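Side-chain contacts in prolyl-tRNA synthetase (PDB 6UYH), which probably joins proline to its cognate tRNA after activating the amino acid with ATP, as class II prolyl-tRNA synthetases do: residues V194-L199 / K408-M413; L373-T378 / H402-N407. One frame throughout, in Å; residues are numbered along the deposited sequence. Where two conformers were deposited one is given.

Interaction 1: V194-L199 / K408-M413; sequences VYEELL and KARKEM
R410 reaches from helix 391-415 to E196 on helix 177-198, and this one pair of long side chains makes the whole contact between 194-199 and 408-413. Even where the backbones come closest, the CA atoms of E196 and R410 stand 9.8 Å apart, a gap that the two long side chains span between them. R410 leaves its helix with CB directed toward the glutamate, and CG lies opposite the backbone N (chi1 -159°). CB, CG and CD meet nothing on 194-199 and serve as the arm of the bridge; the chain then bends about CG-CD and swings the guanidinium round to face E196. NE points away from the carboxylate, and CZ stays 3.8 Å from E196 OE1 and OE2. The two terminal nitrogens do the gripping: NH1 lies 2.9 Å from E196 OE2, and NH2 lies 3.0 Å from E196 OE1. Both hydrogen bonds are nearly straight, making an end-on bidentate salt bridge. The two flat groups are nonetheless far from coplanar. The carboxylate oxygens lie close to the guanidinium plane, whereas the nitrogens approach from above the carboxylate plane, and the two planes are inclined by 54°. E196 is buried, and its OE2 also accepts from the backbone N of V203, so that oxygen has two donors; together they would probably favour the charged carboxylate. Arginine suits the partly exposed end, having two parallel N-H bonds for a two-oxygen acceptor. Glutamate suits the other because its chain, extended beyond CG, carries both oxygens out to them. P202 packs against R410 and A409, while A409 also touches V282 of helix 274-283 and M413 reaches F226 of strand 219-227. On the other helix, V194 and L198 pack on helix 49-67, and Y195 leans on strand 219-227.

Interaction 2: L373-T378 / H402-N407; sequences LCRRDT and HDSMLN. With EDO (1,2-ethanediol), chain Z; EDO (1,2-ethanediol), chain B.
The end of strand 370-375 and the turn after it run up to helix 391-415, with the CA atoms of D377 and M405 7.0 Å apart. R375 is the link. Its NH2 donates to S404 OG at 3.0 Å, close to the guanidinium plane, and the same nitrogen also bonds D377 OD2. NE, beside it, gives a nearly straight bond of 2.9 Å to D377 OD1. This side-on pair, meeting the syn lone pairs of both oxygens, holds the guanidinium edge to edge and roughly coplanar with the carboxylate, and fixes its rotation. D377 can reach back to the arginine because its CG sits between the backbone N and carbonyl carbon (chi1 64°). Aspartate is short enough to close this bridge within the turn, and its CB still packs at 3.8 Å against M405 CG, a methylene of the unbranched methionine chain. Serine offers a small hydroxyl on the helix face: S404 OG meets R375, the backbone O of K400, a water shared with R375 NH1, and O1 of one ethanediol. A second ethanediol accepts from R375 NH1; both diols probably come from the crystallisation liquor. Strand 370-375 belongs to the five-stranded mixed sheet of the anticodon-binding domain, and the contact packs this part of the mixed alpha/beta fold against helix 391-415.

In the fold
Both interactions use helix 391-415, in adjacent parts: interaction 2 holds its 402-407 part to strand 370-375 of the sheet in the anticodon-binding domain, and interaction 1 ties 408-413 to helix 177-198 of the class II catalytic core. Their centres are 12 Å apart, and they touch directly, since H402 CE1 lies 2.9 Å from E196 O and L406 CD2 packs near the same oxygen at 3.9 Å. The helix thus touches both the catalytic core and the anticodon-binding sheet, and probably helps to fix their relative placement. Neither contact includes a residue of the AMPPNP pocket, but Y195, next to E196, donates its OH to the backbone O of G236, which belongs to it.

Interaction 1: V194-L199 / K408-M413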
loop_
_atom_site.group_PDB
_atom_site.type_symbol
_atom_site.label_atom_id
_atom_site.label_comp_id
_atom_site.label_asym_id
_atom_site.label_seq_id
_atom_site.Cartn_x
_atom_site.Cartn_y
_atom_site.Cartn_z
ATOM N N VAL A 194 5.956 12.678 -12.847
ATOM C CA VAL A 194 5.043 12.728 -11.702
ATOM C C VAL A 194 4.784 14.175 -11.306
ATOM O O VAL A 194 3.636 14.613 -11.193
ATOM C CB VAL A 194 5.595 11.927 -10.508
ATOM C CG1 VAL A 194 4.741 12.213 -9.238
ATOM C CG2 VAL A 194 5.611 10.418 -10.810
ATOM N N TYR A 195 5.852 14.941 -11.090
ATOM C CA TYR A 195 5.663 16.319 -10.661
ATOM C C TYR A 195 4.929 17.135 -11.722
ATOM O O TYR A 195 3.950 17.824 -11.419
ATOM C CB TYR A 195 7.007 16.948 -10.320
ATOM C CG TYR A 195 7.436 16.654 -8.912
ATOM C CD1 TYR A 195 8.431 15.716 -8.637
ATOM C CD2 TYR A 195 6.815 17.295 -7.839
ATOM C CE1 TYR A 195 8.820 15.455 -7.325
ATOM C CE2 TYR A 195 7.189 17.036 -6.536
ATOM C CZ TYR A 195 8.192 16.120 -6.282
ATOM O OH TYR A 195 8.549 15.875 -4.973
ATOM N N GLU A 196 5.362 17.040 -12.982
ATOM C CA GLU A 196 4.833 17.959 -13.993
ATOM C C GLU A 196 3.476 17.499 -14.523
ATOM O O GLU A 196 2.542 18.300 -14.616
ATOM C CB GLU A 196 5.844 18.137 -15.125
ATOM C CG GLU A 196 7.136 18.848 -14.623
ATOM C CD GLU A 196 7.897 19.600 -15.692
ATOM O OE1 GLU A 196 7.487 19.575 -16.870
ATOM O OE2 GLU A 196 8.919 20.227 -15.339
ATOM N N GLU A 197 3.336 16.210 -14.847
ATOM C CA GLU A 197 2.110 15.734 -15.489
ATOM C C GLU A 197 0.990 15.437 -14.491
ATOM O O GLU A 197 -0.184 15.579 -14.837
ATOM C CB GLU A 197 2.397 14.491 -16.336
ATOM C CG GLU A 197 3.287 14.770 -17.545
ATOM C CD GLU A 197 3.692 13.510 -18.313
ATOM O OE1 GLU A 197 4.717 13.567 -19.024
ATOM O OE2 GLU A 197 3.000 12.467 -18.213
ATOM N N LEU A 198 1.307 15.034 -13.262
ATOM C CA LEU A 198 0.282 14.785 -12.252
ATOM C C LEU A 198 0.059 15.977 -11.328
ATOM O O LEU A 198 -1.090 16.353 -11.068
ATOM C CB LEU A 198 0.643 13.554 -11.405
ATOM C CG LEU A 198 0.588 12.202 -12.117
ATOM C CD1 LEU A 198 0.880 11.082 -11.132
ATOM C CD2 LEU A 198 -0.771 12.018 -12.769
ATOM N N LEU A 199 1.138 16.567 -10.810
ATOM C CA LEU A 199 1.060 17.602 -9.780
ATOM C C LEU A 199 1.190 19.021 -10.315
ATOM O O LEU A 199 1.048 19.971 -9.531
ATOM C CB LEU A 199 2.144 17.357 -8.717
ATOM C CG LEU A 199 2.146 15.932 -8.133
ATOM C CD1 LEU A 199 3.259 15.753 -7.111
ATOM C CD2 LEU A 199 0.789 15.567 -7.519
ATOM N N LYS A 408 2.240 28.629 -14.946
ATOM C CA LYS A 408 2.396 29.711 -13.979
ATOM C C LYS A 408 3.533 29.417 -13.008
ATOM O O LYS A 408 4.359 30.292 -12.721
ATOM C CB LYS A 408 1.085 29.919 -13.220
ATOM C CG LYS A 408 1.139 30.987 -12.128
ATOM C CD LYS A 408 -0.209 31.119 -11.401
ATOM C CE LYS A 408 -0.176 32.263 -10.386
ATOM N NZ LYS A 408 -1.423 32.412 -9.579
ATOM N N ALA A 409 3.599 28.187 -12.505
ATOM C CA ALA A 409 4.650 27.838 -11.555
ATOM C C ALA A 409 6.016 27.837 -12.223
ATOM O O ALA A 409 7.011 28.253 -11.612
ATOM C CB ALA A 409 4.348 26.482 -10.921
ATOM N N ARG A 410 6.092 27.393 -13.483
ATOM C CA ARG A 410 7.391 27.388 -14.154
ATOM C C ARG A 410 7.868 28.807 -14.425
ATOM O O ARG A 410 9.062 29.099 -14.297
ATOM C CB ARG A 410 7.341 26.588 -15.455
ATOM C CG ARG A 410 8.746 26.135 -15.907
ATOM C CD ARG A 410 8.784 25.634 -17.347
ATOM N NE ARG A 410 7.781 24.605 -17.617
ATOM C CZ ARG A 410 7.885 23.331 -17.243
ATOM N NH1 ARG A 410 8.947 22.911 -16.557
ATOM N NH2 ARG A 410 6.921 22.473 -17.552
ATOM N N LYS A 411 6.955 29.699 -14.807
ATOM C CA LYS A 411 7.344 31.092 -15.029
ATOM C C LYS A 411 7.838 31.736 -13.739
ATOM O O LYS A 411 8.868 32.424 -13.735
ATOM C CB LYS A 411 6.166 31.868 -15.614
ATOM C CG LYS A 411 6.393 33.358 -15.851
ATOM C CD LYS A 411 5.107 33.971 -16.398
ATOM C CE LYS A 411 4.953 35.436 -16.029
ATOM N NZ LYS A 411 6.011 36.260 -16.649
ATOM N N GLU A 412 7.128 31.505 -12.629
ATOM C CA GLU A 412 7.596 31.988 -11.332
ATOM C C GLU A 412 8.970 31.420 -10.999
ATOM O O GLU A 412 9.872 32.155 -10.580
ATOM C CB GLU A 412 6.598 31.623 -10.232
ATOM C CG GLU A 412 5.252 32.315 -10.328
ATOM C CD GLU A 412 4.348 31.998 -9.144
ATOM O OE1 GLU A 412 4.874 31.604 -8.081
ATOM O OE2 GLU A 412 3.112 32.136 -9.275
ATOM N N MET A 413 9.151 30.109 -11.172
ATOM C CA MET A 413 10.431 29.500 -10.817
ATOM C C MET A 413 11.575 30.092 -11.637
ATOM O O MET A 413 12.621 30.463 -11.087
ATOM C CB MET A 413 10.367 27.985 -11.003
ATOM C CG MET A 413 11.689 27.294 -10.633
ATOM S SD MET A 413 11.585 25.504 -10.654
ATOM C CE MET A 413 11.522 25.230 -12.416
#

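Interaction 2: L373-T378 / H402-N407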
loop_
_atom_site.group_PDB
_atom_site.type_symbol
_atom_site.label_atom_id
_atom_site.label_comp_id
_atom_site.label_asym_id
_atom_site.label_seq_id
_atom_site.Cartn_x
_atom_site.Cartn_y
_atom_site.Cartn_z
ATOM N N LEU A 373 -19.320 27.936 -15.925
ATOM C CA LEU A 373 -18.140 27.234 -15.444
ATOM C C LEU A 373 -17.256 28.208 -14.678
ATOM O O LEU A 373 -17.164 29.386 -15.035
ATOM C CB LEU A 373 -17.350 26.602 -16.604
ATOM C CG LEU A 373 -17.741 25.196 -17.078
ATOM C CD1 LEU A 373 -19.198 25.139 -17.492
ATOM C CD2 LEU A 373 -16.862 24.744 -18.227
ATOM N N CYS A 374 -16.618 27.720 -13.614
ATOM C CA CYS A 374 -15.671 28.523 -12.847
ATOM C C CYS A 374 -14.463 27.660 -12.525
ATOM O O CYS A 374 -14.612 26.589 -11.927
ATOM C CB CYS A 374 -16.303 29.062 -11.560
ATOM S SG CYS A 374 -15.196 30.128 -10.589
ATOM N N ARG A 375 -13.277 28.115 -12.925
ATOM C CA ARG A 375 -12.047 27.358 -12.721
ATOM C C ARG A 375 -11.335 27.851 -11.465
ATOM O O ARG A 375 -11.168 29.059 -11.268
ATOM C CB ARG A 375 -11.132 27.443 -13.945
ATOM C CG ARG A 375 -10.820 28.845 -14.444
ATOM C CD ARG A 375 -10.068 28.772 -15.765
ATOM N NE ARG A 375 -8.686 28.336 -15.579
ATOM C CZ ARG A 375 -7.800 28.224 -16.563
ATOM N NH1 ARG A 375 -8.158 28.497 -17.812
ATOM N NH2 ARG A 375 -6.558 27.839 -16.300
ATOM N N ARG A 376 -10.921 26.898 -10.622
ATOM C CA ARG A 376 -10.411 27.188 -9.283
ATOM C C ARG A 376 -9.071 27.918 -9.305
ATOM O O ARG A 376 -8.802 28.740 -8.424
ATOM C CB ARG A 376 -10.282 25.872 -8.509
ATOM C CG ARG A 376 -9.673 25.975 -7.117
ATOM C CD ARG A 376 -10.580 26.704 -6.130
ATOM N NE ARG A 376 -9.944 26.745 -4.819
ATOM C CZ ARG A 376 -9.134 27.717 -4.406
ATOM N NH1 ARG A 376 -8.877 28.754 -5.197
ATOM N NH2 ARG A 376 -8.579 27.649 -3.203
ATOM N N ASP A 377 -8.222 27.636 -10.291
ATOM C CA ASP A 377 -6.863 28.168 -10.253
ATOM C C ASP A 377 -6.834 29.674 -10.486
ATOM O O ASP A 377 -6.094 30.390 -9.803
ATOM C CB ASP A 377 -5.985 27.435 -11.265
ATOM C CG ASP A 377 -6.436 27.644 -12.685
ATOM O OD1 ASP A 377 -7.656 27.831 -12.905
ATOM O OD2 ASP A 377 -5.561 27.632 -13.578
ATOM N N THR A 378 -7.631 30.181 -11.436
ATOM C CA THR A 378 -7.687 31.617 -11.696
ATOM C C THR A 378 -8.962 32.284 -11.202
ATOM O O THR A 378 -9.002 33.517 -11.125
ATOM C CB THR A 378 -7.551 31.907 -13.200
ATOM O OG1 THR A 378 -8.675 31.354 -13.899
ATOM C CG2 THR A 378 -6.265 31.307 -13.756
ATOM N N HIS A 402 -4.766 22.292 -15.851
ATOM C CA HIS A 402 -3.475 21.688 -15.537
ATOM C C HIS A 402 -2.333 22.457 -16.194
ATOM O O HIS A 402 -1.332 22.790 -15.544
ATOM C CB HIS A 402 -3.433 20.226 -15.983
ATOM C CG HIS A 402 -2.054 19.650 -15.928
ATOM N ND1 HIS A 402 -1.598 18.927 -14.846
ATOM C CD2 HIS A 402 -1.007 19.753 -16.783
ATOM C CE1 HIS A 402 -0.338 18.583 -15.053
ATOM N NE2 HIS A 402 0.046 19.078 -16.215
ATOM N N ASP A 403 -2.453 22.723 -17.496
ATOM C CA ASP A 403 -1.386 23.421 -18.207
ATOM C C ASP A 403 -1.124 24.799 -17.609
ATOM O O ASP A 403 0.035 25.203 -17.461
ATOM C CB ASP A 403 -1.737 23.536 -19.692
ATOM C CG ASP A 403 -1.786 22.181 -20.384
ATOM O OD1 ASP A 403 -1.331 21.185 -19.786
ATOM O OD2 ASP A 403 -2.281 22.112 -21.525
ATOM N N SER A 404 -2.184 25.529 -17.255
ATOM C CA SER A 404 -2.016 26.872 -16.706
ATOM C C SER A 404 -1.306 26.829 -15.358
ATOM O O SER A 404 -0.436 27.664 -15.078
ATOM C CB SER A 404 -3.375 27.559 -16.559
ATOM O OG SER A 404 -4.016 27.759 -17.811
ATOM N N MET A 405 -1.691 25.876 -14.503
ATOM C CA MET A 405 -1.057 25.730 -13.197
ATOM C C MET A 405 0.430 25.448 -13.346
ATOM O O MET A 405 1.261 26.047 -12.652
ATOM C CB MET A 405 -1.754 24.616 -12.401
ATOM C CG MET A 405 -3.182 24.970 -11.980
ATOM S SD MET A 405 -4.048 23.607 -11.174
ATOM C CE MET A 405 -2.980 23.295 -9.760
ATOM N N LEU A 406 0.785 24.535 -14.255
ATOM C CA LEU A 406 2.192 24.205 -14.463
ATOM C C LEU A 406 2.949 25.374 -15.090
ATOM O O LEU A 406 4.076 25.686 -14.686
ATOM C CB LEU A 406 2.302 22.951 -15.335
ATOM C CG LEU A 406 3.700 22.537 -15.788
ATOM C CD1 LEU A 406 4.543 22.237 -14.567
ATOM C CD2 LEU A 406 3.630 21.323 -16.738
ATOM N N ASN A 407 2.335 26.038 -16.068
ATOM C CA ASN A 407 2.999 27.151 -16.738
ATOM C C ASN A 407 3.230 28.319 -15.789
ATOM O O ASN A 407 4.289 28.953 -15.827
ATOM C CB ASN A 407 2.169 27.601 -17.938
ATOM C CG ASN A 407 2.214 26.608 -19.079
ATOM O OD1 ASN A 407 3.155 25.824 -19.194
ATOM N ND2 ASN A 407 1.201 26.647 -19.942
HETATM C C1 EDO Z . -2.074 30.137 -19.941
HETATM O O1 EDO Z . -2.824 29.944 -18.737
HETATM C C2 EDO Z . -0.803 29.305 -19.887
HETATM O O2 EDO Z . -1.090 27.967 -20.305
HETATM C C1 EDO B . -11.970 28.626 -20.744
HETATM O O1 EDO B . -11.669 29.450 -21.875
HETATM C C2 EDO B . -11.597 29.365 -19.463
HETATM O O2 EDO B . -10.195 29.646 -19.504
HETATM O O HOH W 1 -6.124 29.130 -19.787
#